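Local atomic coordinates of lysyl oxidase (Pichia pastoris, PDB entry 1W7C), a protein that probably oxidises primary amines, lysine side chains among them, to aldehydes with the help of copper and a built-in topaquinone cofactor. Residues L337-A342 against E593-A598; S409-T414 against E684-T689; S614-N619 against P626-N631; Q692-Y697 against E707-D712. One frame throughout, in Å; residues are numbered along the deposited sequence.

Contact 1: L337-A342 against E593-A598; sequences LQELIA and ETQNWA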
loop_
_atom_site.group_PDB
_atom_site.type_symbol
_atom_site.label_atom_id
_atom_site.label_comp_id
_atom_site.label_asym_id
_atom_site.label_seq_id
_atom_site.Cartn_x
_atom_site.Cartn_y
_atom_site.Cartn_z
ATOM N N LEU A 337 -4.682 1.796 -19.081
ATOM C CA LEU A 337 -3.460 2.599 -18.998
ATOM C C LEU A 337 -3.325 3.419 -20.272
ATOM O O LEU A 337 -3.488 2.889 -21.383
ATOM C CB LEU A 337 -2.265 1.665 -18.854
ATOM C CG LEU A 337 -0.897 2.356 -18.840
ATOM C CD1 LEU A 337 -0.679 3.163 -17.576
ATOM C CD2 LEU A 337 0.189 1.333 -19.054
ATOM N N GLN A 338 -2.956 4.683 -20.110
ATOM C CA GLN A 338 -2.882 5.623 -21.212
ATOM C C GLN A 338 -1.480 6.051 -21.597
ATOM O O GLN A 338 -1.204 6.284 -22.765
ATOM C CB GLN A 338 -3.658 6.897 -20.836
ATOM C CG GLN A 338 -5.122 6.629 -20.757
ATOM C CD GLN A 338 -5.734 6.374 -22.090
ATOM O OE1 GLN A 338 -5.522 7.137 -23.032
ATOM N NE2 GLN A 338 -6.481 5.284 -22.187
ATOM N N GLU A 339 -0.617 6.201 -20.607
ATOM C CA GLU A 339 0.712 6.814 -20.815
ATOM C C GLU A 339 1.537 6.597 -19.586
ATOM O O GLU A 339 1.012 6.477 -18.477
ATOM C CB GLU A 339 0.609 8.295 -21.135
ATOM C CG GLU A 339 1.892 9.088 -21.374
ATOM C CD GLU A 339 2.734 8.602 -22.561
ATOM O OE1 GLU A 339 3.288 7.474 -22.514
ATOM O OE2 GLU A 339 2.897 9.405 -23.533
ATOM N N LEU A 340 2.834 6.526 -19.802
ATOM C CA LEU A 340 3.821 6.489 -18.734
ATOM C C LEU A 340 4.953 7.402 -19.147
ATOM O O LEU A 340 5.498 7.261 -20.252
ATOM C CB LEU A 340 4.401 5.095 -18.450
ATOM C CG LEU A 340 3.604 3.863 -18.386
ATOM C CD1 LEU A 340 3.320 3.407 -19.788
ATOM C CD2 LEU A 340 4.428 2.783 -17.609
ATOM N N ILE A 341 5.323 8.318 -18.272
ATOM C CA ILE A 341 6.407 9.274 -18.517
ATOM C C ILE A 341 7.532 9.047 -17.520
ATOM O O ILE A 341 7.320 8.578 -16.388
ATOM C CB ILE A 341 5.952 10.760 -18.491
ATOM C CG1 ILE A 341 5.365 11.112 -17.126
ATOM C CG2 ILE A 341 4.991 10.986 -19.657
ATOM C CD1 ILE A 341 5.141 12.637 -16.933
ATOM N N ALA A 342 8.730 9.387 -17.957
ATOM C CA ALA A 342 9.883 9.402 -17.085
ATOM C C ALA A 342 10.632 10.685 -17.363
ATOM O O ALA A 342 11.204 10.847 -18.458
ATOM C CB ALA A 342 10.773 8.195 -17.316
ATOM N N GLU A 593 3.438 20.881 -23.840
ATOM C CA GLU A 593 2.015 20.600 -23.990
ATOM C C GLU A 593 1.708 19.122 -24.200
ATOM O O GLU A 593 0.557 18.772 -24.407
ATOM C CB GLU A 593 1.425 21.393 -25.159
ATOM C CG GLU A 593 1.594 22.893 -25.076
ATOM C CD GLU A 593 0.831 23.592 -23.954
ATOM O OE1 GLU A 593 1.174 24.768 -23.666
ATOM O OE2 GLU A 593 -0.071 22.970 -23.348
ATOM N N THR A 594 2.733 18.265 -24.150
ATOM C CA THR A 594 2.598 16.891 -24.570
ATOM C C THR A 594 2.073 15.927 -23.521
ATOM O O THR A 594 1.708 14.795 -23.869
ATOM C CB THR A 594 3.934 16.360 -25.034
ATOM O OG1 THR A 594 4.899 16.579 -24.001
ATOM C CG2 THR A 594 4.449 17.086 -26.296
ATOM N N GLN A 595 2.056 16.319 -22.256
ATOM C CA GLN A 595 1.772 15.432 -21.123
ATOM C C GLN A 595 1.025 16.195 -20.030
ATOM O O GLN A 595 1.326 16.051 -18.839
ATOM C CB GLN A 595 3.052 14.826 -20.569
ATOM C CG GLN A 595 3.909 14.110 -21.585
ATOM C CD GLN A 595 3.292 12.864 -22.142
ATOM O OE1 GLN A 595 2.191 12.451 -21.743
ATOM N NE2 GLN A 595 4.050 12.173 -23.018
ATOM N N ASN A 596 0.019 16.980 -20.416
ATOM C CA ASN A 596 -0.623 17.911 -19.489
ATOM C C ASN A 596 -1.542 17.291 -18.428
ATOM O O ASN A 596 -1.995 17.954 -17.537
ATOM C CB ASN A 596 -1.369 18.976 -20.273
ATOM C CG ASN A 596 -0.461 19.972 -20.954
ATOM O OD1 ASN A 596 0.650 20.246 -20.469
ATOM N ND2 ASN A 596 -0.975 20.604 -22.020
ATOM N N TRP A 597 -1.791 15.985 -18.533
ATOM C CA TRP A 597 -2.511 15.204 -17.540
ATOM C C TRP A 597 -1.698 14.917 -16.283
ATOM O O TRP A 597 -2.277 14.511 -15.285
ATOM C CB TRP A 597 -2.913 13.835 -18.166
ATOM C CG TRP A 597 -1.757 13.079 -18.726
ATOM C CD1 TRP A 597 -1.290 13.182 -19.997
ATOM C CD2 TRP A 597 -0.817 12.314 -18.010
ATOM N NE1 TRP A 597 -0.131 12.475 -20.126
ATOM C CE2 TRP A 597 0.178 11.925 -18.909
ATOM C CE3 TRP A 597 -0.743 11.840 -16.689
ATOM C CZ2 TRP A 597 1.243 11.110 -18.538
ATOM C CZ3 TRP A 597 0.312 10.999 -16.339
ATOM C CH2 TRP A 597 1.279 10.649 -17.260
ATOM N N ALA A 598 -0.376 15.134 -16.323
ATOM C CA ALA A 598 0.521 14.601 -15.284
ATOM C C ALA A 598 0.783 15.560 -14.116
ATOM O O ALA A 598 1.594 15.282 -13.267
ATOM C CB ALA A 598 1.813 14.140 -15.906
#

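Contact 2: S409-T414 against E684-T689; sequences SLLRHT and ENSRDT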
loop_
_atom_site.group_PDB
_atom_site.type_symbol
_atom_site.label_atom_id
_atom_site.label_comp_id
_atom_site.label_asym_id
_atom_site.label_seq_id
_atom_site.Cartn_x
_atom_site.Cartn_y
_atom_site.Cartn_z
ATOM N N SER A 409 -6.663 -12.503 5.918
ATOM C CA SER A 409 -8.047 -12.835 5.629
ATOM C C SER A 409 -8.841 -11.606 5.160
ATOM O O SER A 409 -8.436 -10.469 5.396
ATOM C CB SER A 409 -8.690 -13.571 6.840
ATOM O OG SER A 409 -9.263 -12.634 7.712
ATOM N N LEU A 410 -9.954 -11.819 4.462
ATOM C CA LEU A 410 -10.726 -10.675 3.970
ATOM C C LEU A 410 -11.416 -9.960 5.121
ATOM O O LEU A 410 -11.505 -8.743 5.122
ATOM C CB LEU A 410 -11.723 -11.121 2.887
ATOM C CG LEU A 410 -12.548 -9.983 2.253
ATOM C CD1 LEU A 410 -11.665 -8.918 1.629
ATOM C CD2 LEU A 410 -13.453 -10.606 1.204
ATOM N N LEU A 411 -11.928 -10.732 6.075
ATOM C CA LEU A 411 -12.521 -10.180 7.294
ATOM C C LEU A 411 -12.541 -11.262 8.369
ATOM O O LEU A 411 -12.250 -12.430 8.105
ATOM C CB LEU A 411 -13.911 -9.575 7.040
ATOM C CG LEU A 411 -15.075 -10.481 6.691
ATOM C CD1 LEU A 411 -15.528 -11.365 7.847
ATOM C CD2 LEU A 411 -16.263 -9.671 6.213
ATOM N N ARG A 412 -12.822 -10.841 9.593
ATOM C CA ARG A 412 -13.061 -11.789 10.661
ATOM C C ARG A 412 -13.774 -11.115 11.813
ATOM O O ARG A 412 -13.732 -9.885 11.941
ATOM C CB ARG A 412 -11.721 -12.341 11.215
ATOM C CG ARG A 412 -11.021 -11.325 12.141
ATOM C CD ARG A 412 -9.661 -11.750 12.690
ATOM N NE ARG A 412 -9.616 -13.148 13.132
ATOM C CZ ARG A 412 -10.235 -13.630 14.194
ATOM N NH1 ARG A 412 -10.966 -12.828 14.945
ATOM N NH2 ARG A 412 -10.144 -14.937 14.469
ATOM N N HIS A 413 -14.330 -11.957 12.692
ATOM C CA HIS A 413 -14.659 -11.509 14.029
ATOM C C HIS A 413 -14.693 -12.676 15.003
ATOM O O HIS A 413 -15.173 -13.743 14.664
ATOM C CB HIS A 413 -15.985 -10.705 14.088
ATOM C CG HIS A 413 -16.265 -10.123 15.434
ATOM N ND1 HIS A 413 -15.415 -9.229 16.047
ATOM C CD2 HIS A 413 -17.287 -10.331 16.302
ATOM C CE1 HIS A 413 -15.914 -8.894 17.222
ATOM N NE2 HIS A 413 -17.044 -9.557 17.408
ATOM N N THR A 414 -14.246 -12.417 16.227
ATOM C CA THR A 414 -14.410 -13.338 17.350
ATOM C C THR A 414 -15.271 -12.653 18.394
ATOM O O THR A 414 -14.958 -11.578 18.861
ATOM C CB THR A 414 -13.047 -13.718 17.945
ATOM O OG1 THR A 414 -12.299 -14.454 16.968
ATOM C CG2 THR A 414 -13.175 -14.594 19.168
ATOM N N GLU A 684 -22.117 -5.534 2.610
ATOM C CA GLU A 684 -20.840 -6.014 2.091
ATOM C C GLU A 684 -21.063 -7.383 1.414
ATOM O O GLU A 684 -21.643 -8.313 1.986
ATOM C CB GLU A 684 -19.877 -6.069 3.262
ATOM C CG GLU A 684 -18.447 -6.416 2.935
ATOM C CD GLU A 684 -18.225 -7.907 2.783
ATOM O OE1 GLU A 684 -18.643 -8.701 3.678
ATOM O OE2 GLU A 684 -17.601 -8.285 1.777
ATOM N N ASN A 685 -20.600 -7.514 0.169
ATOM C CA ASN A 685 -21.039 -8.593 -0.703
ATOM C C ASN A 685 -20.115 -9.800 -0.901
ATOM O O ASN A 685 -20.384 -10.659 -1.736
ATOM C CB ASN A 685 -21.506 -8.031 -2.059
ATOM C CG ASN A 685 -23.009 -7.921 -2.160
ATOM O OD1 ASN A 685 -23.611 -8.561 -2.989
ATOM N ND2 ASN A 685 -23.621 -7.096 -1.302
ATOM N N SER A 686 -19.142 -9.982 -0.015
ATOM C CA SER A 686 -18.397 -11.231 0.007
ATOM C C SER A 686 -19.044 -12.355 0.799
ATOM O O SER A 686 -18.535 -13.480 0.776
ATOM C CB SER A 686 -16.983 -11.007 0.549
ATOM O OG SER A 686 -16.958 -10.751 1.941
ATOM N N ARG A 687 -20.137 -12.059 1.512
ATOM C CA ARG A 687 -20.664 -12.989 2.512
ATOM C C ARG A 687 -21.144 -14.329 1.953
ATOM O O ARG A 687 -21.245 -15.322 2.691
ATOM C CB ARG A 687 -21.828 -12.351 3.285
ATOM C CG ARG A 687 -21.551 -11.043 4.052
ATOM C CD ARG A 687 -20.538 -11.132 5.213
ATOM N NE ARG A 687 -19.207 -11.324 4.673
ATOM C CZ ARG A 687 -18.432 -12.378 4.859
ATOM N NH1 ARG A 687 -18.748 -13.314 5.749
ATOM N NH2 ARG A 687 -17.293 -12.437 4.206
ATOM N N ASP A 688 -21.413 -14.376 0.649
ATOM C CA ASP A 688 -21.829 -15.604 0.000
ATOM C C ASP A 688 -20.706 -16.582 -0.409
ATOM O O ASP A 688 -20.966 -17.714 -0.839
ATOM C CB ASP A 688 -22.706 -15.278 -1.218
ATOM C CG ASP A 688 -21.999 -14.473 -2.260
ATOM O OD1 ASP A 688 -21.315 -13.513 -1.880
ATOM O OD2 ASP A 688 -22.096 -14.732 -3.470
ATOM N N THR A 689 -19.445 -16.188 -0.244
ATOM C CA THR A 689 -18.379 -17.114 -0.568
ATOM C C THR A 689 -18.410 -18.341 0.338
ATOM O O THR A 689 -18.796 -18.265 1.509
ATOM C CB THR A 689 -16.979 -16.451 -0.539
ATOM O OG1 THR A 689 -16.020 -17.391 -1.022
ATOM C CG2 THR A 689 -16.503 -16.036 0.849
#

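Contact 3: S614-N619 against P626-N631; sequences SSTALN and PPVNFN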
loop_
_atom_site.group_PDB
_atom_site.type_symbol
_atom_site.label_atom_id
_atom_site.label_comp_id
_atom_site.label_asym_id
_atom_site.label_seq_id
_atom_site.Cartn_x
_atom_site.Cartn_y
_atom_site.Cartn_z
ATOM N N SER A 614 -5.571 10.134 -23.478
ATOM C CA SER A 614 -4.947 11.312 -22.906
ATOM C C SER A 614 -3.566 11.639 -23.491
ATOM O O SER A 614 -3.040 12.702 -23.198
ATOM C CB SER A 614 -4.848 11.149 -21.411
ATOM O OG SER A 614 -4.165 9.952 -21.124
ATOM N N SER A 615 -2.966 10.685 -24.204
ATOM C CA SER A 615 -1.728 10.866 -24.941
ATOM C C SER A 615 -1.808 10.015 -26.175
ATOM O O SER A 615 -2.792 9.266 -26.344
ATOM C CB SER A 615 -0.523 10.453 -24.087
ATOM O OG SER A 615 0.694 10.821 -24.725
ATOM N N THR A 616 -0.817 10.126 -27.044
ATOM C CA THR A 616 -0.697 9.267 -28.233
ATOM C C THR A 616 0.748 8.901 -28.422
ATOM O O THR A 616 1.629 9.565 -27.878
ATOM C CB THR A 616 -1.197 10.002 -29.523
ATOM O OG1 THR A 616 -0.222 10.943 -29.958
ATOM C CG2 THR A 616 -2.515 10.706 -29.327
ATOM N N ALA A 617 1.007 7.920 -29.264
ATOM C CA ALA A 617 2.369 7.538 -29.619
ATOM C C ALA A 617 3.066 8.637 -30.436
ATOM O O ALA A 617 4.262 8.576 -30.619
ATOM C CB ALA A 617 2.376 6.238 -30.424
ATOM N N LEU A 618 2.266 9.577 -30.937
ATOM C CA LEU A 618 2.694 10.656 -31.789
ATOM C C LEU A 618 2.875 11.967 -31.026
ATOM O O LEU A 618 3.228 12.982 -31.626
ATOM C CB LEU A 618 1.681 10.821 -32.943
ATOM C CG LEU A 618 1.521 9.578 -33.831
ATOM C CD1 LEU A 618 0.494 9.852 -34.921
ATOM C CD2 LEU A 618 2.887 9.155 -34.414
ATOM N N ASN A 619 2.688 11.947 -29.700
ATOM C CA ASN A 619 2.784 13.179 -28.920
ATOM C C ASN A 619 4.199 13.690 -28.654
ATOM O O ASN A 619 4.438 14.889 -28.663
ATOM C CB ASN A 619 2.090 13.036 -27.542
ATOM C CG ASN A 619 0.685 13.573 -27.541
ATOM O OD1 ASN A 619 -0.054 13.368 -28.519
ATOM N ND2 ASN A 619 0.252 14.146 -26.420
ATOM N N PRO A 626 0.756 18.962 -29.977
ATOM C CA PRO A 626 0.591 17.510 -30.035
ATOM C C PRO A 626 -0.777 17.089 -30.545
ATOM O O PRO A 626 -1.744 17.840 -30.392
ATOM C CB PRO A 626 0.771 17.085 -28.583
ATOM C CG PRO A 626 0.289 18.260 -27.812
ATOM C CD PRO A 626 0.868 19.445 -28.586
ATOM N N PRO A 627 -0.851 15.922 -31.161
ATOM C CA PRO A 627 -2.142 15.349 -31.548
ATOM C C PRO A 627 -3.184 15.433 -30.452
ATOM O O PRO A 627 -4.313 15.881 -30.741
ATOM C CB PRO A 627 -1.789 13.931 -31.971
ATOM C CG PRO A 627 -0.411 14.065 -32.521
ATOM C CD PRO A 627 0.273 15.071 -31.595
ATOM N N VAL A 628 -2.814 15.073 -29.220
ATOM C CA VAL A 628 -3.678 15.253 -28.066
ATOM C C VAL A 628 -3.007 16.182 -27.059
ATOM O O VAL A 628 -1.907 15.884 -26.535
ATOM C CB VAL A 628 -4.019 13.909 -27.406
ATOM C CG1 VAL A 628 -4.717 14.149 -26.052
ATOM C CG2 VAL A 628 -4.919 13.077 -28.309
ATOM N N ASN A 629 -3.685 17.295 -26.798
ATOM C CA ASN A 629 -3.386 18.139 -25.667
ATOM C C ASN A 629 -4.479 17.873 -24.646
ATOM O O ASN A 629 -5.621 18.236 -24.861
ATOM C CB ASN A 629 -3.339 19.594 -26.077
ATOM C CG ASN A 629 -2.944 20.507 -24.919
ATOM O OD1 ASN A 629 -3.223 20.192 -23.755
ATOM N ND2 ASN A 629 -2.310 21.638 -25.226
ATOM N N PHE A 630 -4.116 17.195 -23.559
ATOM C CA PHE A 630 -5.090 16.767 -22.563
ATOM C C PHE A 630 -5.918 17.943 -22.028
ATOM O O PHE A 630 -7.058 17.769 -21.659
ATOM C CB PHE A 630 -4.382 16.043 -21.436
ATOM C CG PHE A 630 -5.285 15.616 -20.304
ATOM C CD1 PHE A 630 -6.046 14.470 -20.415
ATOM C CD2 PHE A 630 -5.395 16.384 -19.157
ATOM C CE1 PHE A 630 -6.868 14.043 -19.386
ATOM C CE2 PHE A 630 -6.224 15.960 -18.112
ATOM C CZ PHE A 630 -6.980 14.816 -18.250
ATOM N N ASN A 631 -5.311 19.129 -21.926
ATOM C CA ASN A 631 -6.016 20.252 -21.377
ATOM C C ASN A 631 -7.233 20.655 -22.209
ATOM O O ASN A 631 -8.122 21.302 -21.689
ATOM C CB ASN A 631 -5.067 21.450 -21.228
ATOM C CG ASN A 631 -4.132 21.315 -20.048
ATOM O OD1 ASN A 631 -4.314 20.422 -19.193
ATOM N ND2 ASN A 631 -3.097 22.157 -20.015
#

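Contact 4: Q692-Y697 against E707-D712; sequences QVFYTY and EFYGND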
loop_
_atom_site.group_PDB
_atom_site.type_symbol
_atom_site.label_atom_id
_atom_site.label_comp_id
_atom_site.label_asym_id
_atom_site.label_seq_id
_atom_site.Cartn_x
_atom_site.Cartn_y
_atom_site.Cartn_z
ATOM N N GLN A 692 -14.773 -19.602 3.752
ATOM C CA GLN A 692 -14.865 -19.037 5.093
ATOM C C GLN A 692 -15.071 -20.161 6.097
ATOM O O GLN A 692 -15.345 -21.308 5.690
ATOM C CB GLN A 692 -15.958 -17.956 5.156
ATOM C CG GLN A 692 -17.340 -18.366 4.756
ATOM C CD GLN A 692 -18.329 -17.223 4.962
ATOM O OE1 GLN A 692 -18.624 -16.862 6.090
ATOM N NE2 GLN A 692 -18.888 -16.701 3.869
ATOM N N VAL A 693 -14.916 -19.834 7.381
ATOM C CA VAL A 693 -15.106 -20.789 8.479
ATOM C C VAL A 693 -16.000 -20.116 9.510
ATOM O O VAL A 693 -15.925 -18.909 9.726
ATOM C CB VAL A 693 -13.749 -21.244 9.109
ATOM C CG1 VAL A 693 -12.987 -20.083 9.723
ATOM C CG2 VAL A 693 -13.960 -22.352 10.127
ATOM N N PHE A 694 -16.824 -20.939 10.147
ATOM C CA PHE A 694 -17.636 -20.527 11.276
ATOM C C PHE A 694 -17.408 -21.541 12.366
ATOM O O PHE A 694 -17.821 -22.676 12.261
ATOM C CB PHE A 694 -19.109 -20.426 10.878
ATOM C CG PHE A 694 -20.014 -19.905 11.959
ATOM C CD1 PHE A 694 -21.150 -20.619 12.350
ATOM C CD2 PHE A 694 -19.772 -18.685 12.558
ATOM C CE1 PHE A 694 -21.995 -20.127 13.329
ATOM C CE2 PHE A 694 -20.622 -18.192 13.556
ATOM C CZ PHE A 694 -21.732 -18.902 13.928
ATOM N N TYR A 695 -16.689 -21.107 13.382
ATOM C CA TYR A 695 -16.355 -21.903 14.554
ATOM C C TYR A 695 -17.290 -21.478 15.671
ATOM O O TYR A 695 -17.472 -20.281 15.902
ATOM C CB TYR A 695 -14.904 -21.581 14.978
ATOM C CG TYR A 695 -14.573 -22.074 16.372
ATOM C CD1 TYR A 695 -14.828 -21.288 17.503
ATOM C CD2 TYR A 695 -13.990 -23.310 16.548
ATOM C CE1 TYR A 695 -14.559 -21.749 18.763
ATOM C CE2 TYR A 695 -13.694 -23.806 17.822
ATOM C CZ TYR A 695 -13.970 -22.995 18.922
ATOM O OH TYR A 695 -13.682 -23.458 20.183
ATOM N N THR A 696 -17.871 -22.445 16.368
ATOM C CA THR A 696 -18.648 -22.154 17.555
ATOM C C THR A 696 -18.215 -22.999 18.710
ATOM O O THR A 696 -17.804 -24.138 18.524
ATOM C CB THR A 696 -20.138 -22.379 17.307
ATOM O OG1 THR A 696 -20.359 -23.699 16.808
ATOM C CG2 THR A 696 -20.668 -21.424 16.221
ATOM N N TYR A 697 -18.376 -22.432 19.906
ATOM C CA TYR A 697 -18.093 -23.155 21.133
ATOM C C TYR A 697 -19.351 -23.142 21.984
ATOM O O TYR A 697 -19.976 -22.109 22.149
ATOM C CB TYR A 697 -16.926 -22.514 21.881
ATOM C CG TYR A 697 -16.595 -23.176 23.207
ATOM C CD1 TYR A 697 -15.680 -24.218 23.273
ATOM C CD2 TYR A 697 -17.198 -22.755 24.392
ATOM C CE1 TYR A 697 -15.363 -24.825 24.484
ATOM C CE2 TYR A 697 -16.891 -23.355 25.609
ATOM C CZ TYR A 697 -15.971 -24.387 25.646
ATOM O OH TYR A 697 -15.667 -24.988 26.843
ATOM N N GLU A 707 -17.594 -25.291 10.922
ATOM C CA GLU A 707 -18.316 -25.267 9.654
ATOM C C GLU A 707 -17.383 -24.693 8.580
ATOM O O GLU A 707 -16.961 -23.540 8.680
ATOM C CB GLU A 707 -19.579 -24.391 9.750
ATOM C CG GLU A 707 -20.303 -24.218 8.425
ATOM C CD GLU A 707 -20.802 -25.542 7.867
ATOM O OE1 GLU A 707 -21.632 -26.184 8.535
ATOM O OE2 GLU A 707 -20.360 -25.947 6.775
ATOM N N PHE A 708 -17.074 -25.537 7.593
ATOM C CA PHE A 708 -16.159 -25.187 6.501
ATOM C C PHE A 708 -16.843 -25.019 5.134
ATOM O O PHE A 708 -16.166 -24.803 4.129
ATOM C CB PHE A 708 -15.080 -26.268 6.362
ATOM C CG PHE A 708 -14.164 -26.382 7.545
ATOM C CD1 PHE A 708 -14.226 -27.464 8.398
ATOM C CD2 PHE A 708 -13.206 -25.416 7.773
ATOM C CE1 PHE A 708 -13.342 -27.573 9.483
ATOM C CE2 PHE A 708 -12.322 -25.513 8.839
ATOM C CZ PHE A 708 -12.389 -26.584 9.699
ATOM N N TYR A 709 -18.164 -25.130 5.095
ATOM C CA TYR A 709 -18.953 -24.790 3.893
ATOM C C TYR A 709 -18.518 -25.581 2.656
ATOM O O TYR A 709 -18.452 -25.067 1.533
ATOM C CB TYR A 709 -18.915 -23.281 3.653
ATOM C CG TYR A 709 -19.536 -22.500 4.781
ATOM C CD1 TYR A 709 -18.741 -21.796 5.679
ATOM C CD2 TYR A 709 -20.908 -22.495 4.979
ATOM C CE1 TYR A 709 -19.304 -21.051 6.714
ATOM C CE2 TYR A 709 -21.485 -21.757 6.008
ATOM C CZ TYR A 709 -20.667 -21.019 6.865
ATOM O OH TYR A 709 -21.209 -20.312 7.911
ATOM N N GLY A 710 -18.242 -26.855 2.898
ATOM C CA GLY A 710 -17.938 -27.805 1.842
ATOM C C GLY A 710 -16.480 -27.943 1.457
ATOM O O GLY A 710 -16.123 -28.716 0.568
ATOM N N ASN A 711 -15.637 -27.166 2.117
ATOM C CA ASN A 711 -14.208 -27.246 1.928
ATOM C C ASN A 711 -13.576 -28.244 2.894
ATOM O O ASN A 711 -13.585 -28.034 4.103
ATOM C CB ASN A 711 -13.588 -25.882 2.112
ATOM C CG ASN A 711 -14.078 -24.886 1.073
ATOM O OD1 ASN A 711 -13.580 -24.860 -0.048
ATOM N ND2 ASN A 711 -15.019 -24.022 1.458
ATOM N N ASP A 712 -13.012 -29.304 2.348
ATOM C CA ASP A 712 -12.423 -30.372 3.142
ATOM C C ASP A 712 -10.939 -30.097 3.343
ATOM O O ASP A 712 -10.152 -30.248 2.415
ATOM C CB ASP A 712 -12.621 -31.711 2.411
ATOM C CG ASP A 712 -12.191 -32.895 3.240
ATOM O OD1 ASP A 712 -11.633 -32.697 4.335
ATOM O OD2 ASP A 712 -12.395 -34.070 2.885
HETATM O O HOH W 1 -13.533 -23.185 4.504
#

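Contact 1: L337-A342 against E593-A598
The indole of Trp597 meets strand 329-344 through its CZ2 corner, which Glu339 CG approaches obliquely at 3.5 Å. One face of the ring carries Ala598 CB and Gln595 O, both toward the rim. Trp597 NE1 donates to Gln595 OE1 (2.8 Å) along a line tilted from the ring plane but in the carbonyl plane. Gln595 is bent at chi2, and its NE2 gives Glu339 OE2 a nearly straight bond of 3.0 Å, in its own amide plane but 48° above the carboxylate plane. A glutamine suits the place because one flat group supplies both acceptor and donor. Ile341 CG2 lies 3.5 Å from the amide carbon CD of Gln595, and Ile341 CD1 reaches Ala598 CB at 3.8 Å. An alanine at Gln595 would probably leave Trp597 NE1 without this acceptor, take one donor from Glu339 and open a gap beside Ile341 CG2. OE2 of Glu339 is also bonded to Ser357 and Ser615, while OE1 takes the backbone N-H groups of Leu340 and Ile359. So many partners would probably offset the cost of burying the carboxylate and restrict its turning; the Glu339 side chain comes within about 5 Å of that of Asp358, the predicted proton acceptor.

Contact 2: S409-T414 against E684-T689
Leu411 and Arg687 reach toward each other tip to tip, joining a β-hairpin to the type I turn of Ser686 to Thr689. The hairpin, strands 411-415 and 418-433, is consistent with the arms by which subunits of copper amine oxidases embrace: Arg412 forms salt bridges to Asp374 and Asp439 of the second subunit. A chi1 of 69° places Leu411 CG between its backbone N and carbonyl carbon; from there the CD2 methyl lies over one face of the Arg687 guanidinium, 3.3 Å above the plane and offset toward the rim. Leucine suits because its branched apolar tip can lie on a cation whose N-H groups are bonded around its edge. The Leu411 and Glu684 side chains cross obliquely, with CD2 of Leu411 3.6 Å from OE1 of Glu684. Bends at chi2 and chi3 curl Arg687 back on its own segment: NE forms a salt bridge to Glu684 OE1 (2.9 Å), and NH2, bonded also to Thr422 OG1, donates in plane to Ser686 OG. Ser686 OG in turn donates to the syn lone pair of Glu684 OE2 at 2.6 Å, closing a ring of polar bonds. Leu410 CD2 rests against it, 3.6 Å from both CB and OG of Ser686.

Contact 3: S614-N619 against P626-N631
A chi1 of 76° sets Thr616 OG1 between its backbone N and carbonyl carbon and leaves CG2 anti to that carbon, where the methyl meets Val628 CG2 at 3.5 Å. Asn619 has an unusual chi1 of -97°, which carries CG across to the opposite segment, close to Pro626 CB. Its amide then pairs with Val628 much as a backbone peptide would: Asn619 ND2 donates to Val628 O at 2.8 Å, while Asn619 OD1 receives a straight but weak bond from Val628 N at 3.3 Å. Asparagine suits the role because its short side chain brings a donor and an acceptor together; the same ND2 also bonds Thr594 O. The folding of residues 616-619 is a type I β turn combined with an ST turn, in which Thr616 OG1 accepts from Leu618 N. Thr616 OG1 itself donates to Asn619 OD1 (2.8 Å), and with the bonds to Val628 this would limit the turning of the amide. Pro627, a rigid ring with no N-H to satisfy, slides past Asn619 and sets CD 3.5 Å from OD1, with CG against Leu618 CB. Val628 CG1 touches the carbonyl of Ser614, 3.6 Å from its O. Farther on, Ser614 CB touches Phe630 CD1 at 3.7 Å, while its hydroxyl bonds Asn493. The Phe630 ring packs edge-to-face with Phe603 and also meets the ring of Phe633, a residue that binds calcium.

Contact 4: Q692-Y697 against E707-D712
Phe694 and Glu707 form an antiparallel hydrogen-bonded pair, with Phe694 N donating to Glu707 O at 3.0 Å and Glu707 N to Phe694 O at 2.9 Å. Beside it, Val693 CA makes a C-H...O contact with Glu707 O. On one side, Val693 and Phe708 lie side by side pointing the same way, Val693 CG2 being 3.8 Å from Phe708 CE2; Phe708 continues to Phe725 of the second subunit. On the other side, the Tyr709 ring is the main filler. Glu707 CG sits over the centre of one ring face, 3.5 Å above it, and Gln692 O lies in plane at the edge, 3.4 Å from CD1 of Tyr709. The aliphatic CG of Gln692 lies off the ring plane on the side away from Glu707, near CD1 and CE1 of Tyr709, while its NE2 bonds Thr689 O and Arg687 O. Tyr709 OH comes within 3.6 Å of Phe694 CB. The paired strands 692-697 and 704-707 form a β-hairpin; after it a type I' turn, Phe708 to Asn711, reverses the chain. Tyr709 takes the left-handed conformation that this turn needs, and Gly710 has a positive phi at which a CB would press against the carbonyl O of Tyr709. An alanine at Tyr709 would probably open a gap between Glu707 CG and Gln692 and leave Phe694 CB without the phenol beside it. Glu707 is bent at chi2, and OE2 accepts from Tyr709 N on its anti lone pair. Asn711 suits the close of the turn: its backbone N and its ND2, the latter 3.0 Å away, both grip Phe708 O.

How the contacts relate
Contacts 1 and 3 are buried near the middle of the chain, their centres about 8 Å apart, and are bonded directly to each other: Ser615 to Glu339 and Asn629 to Asn596. Contact 2, about 33 Å from the chain centre, is nevertheless buried beside the second subunit, while contact 4, about 42 Å out, is partly buried and also touches that subunit. They are tied together by Arg687 O and Gln692 NE2, and strand 418-433 pairs with a strand of each. The chemistry follows the place. In contacts 1 and 3 buried side-chain amides, a carboxylate and hydroxyls satisfy one another. Contact 2 sets leucines against a salt-bridged turn, and contact 4 combines strand pairing with aromatic packing.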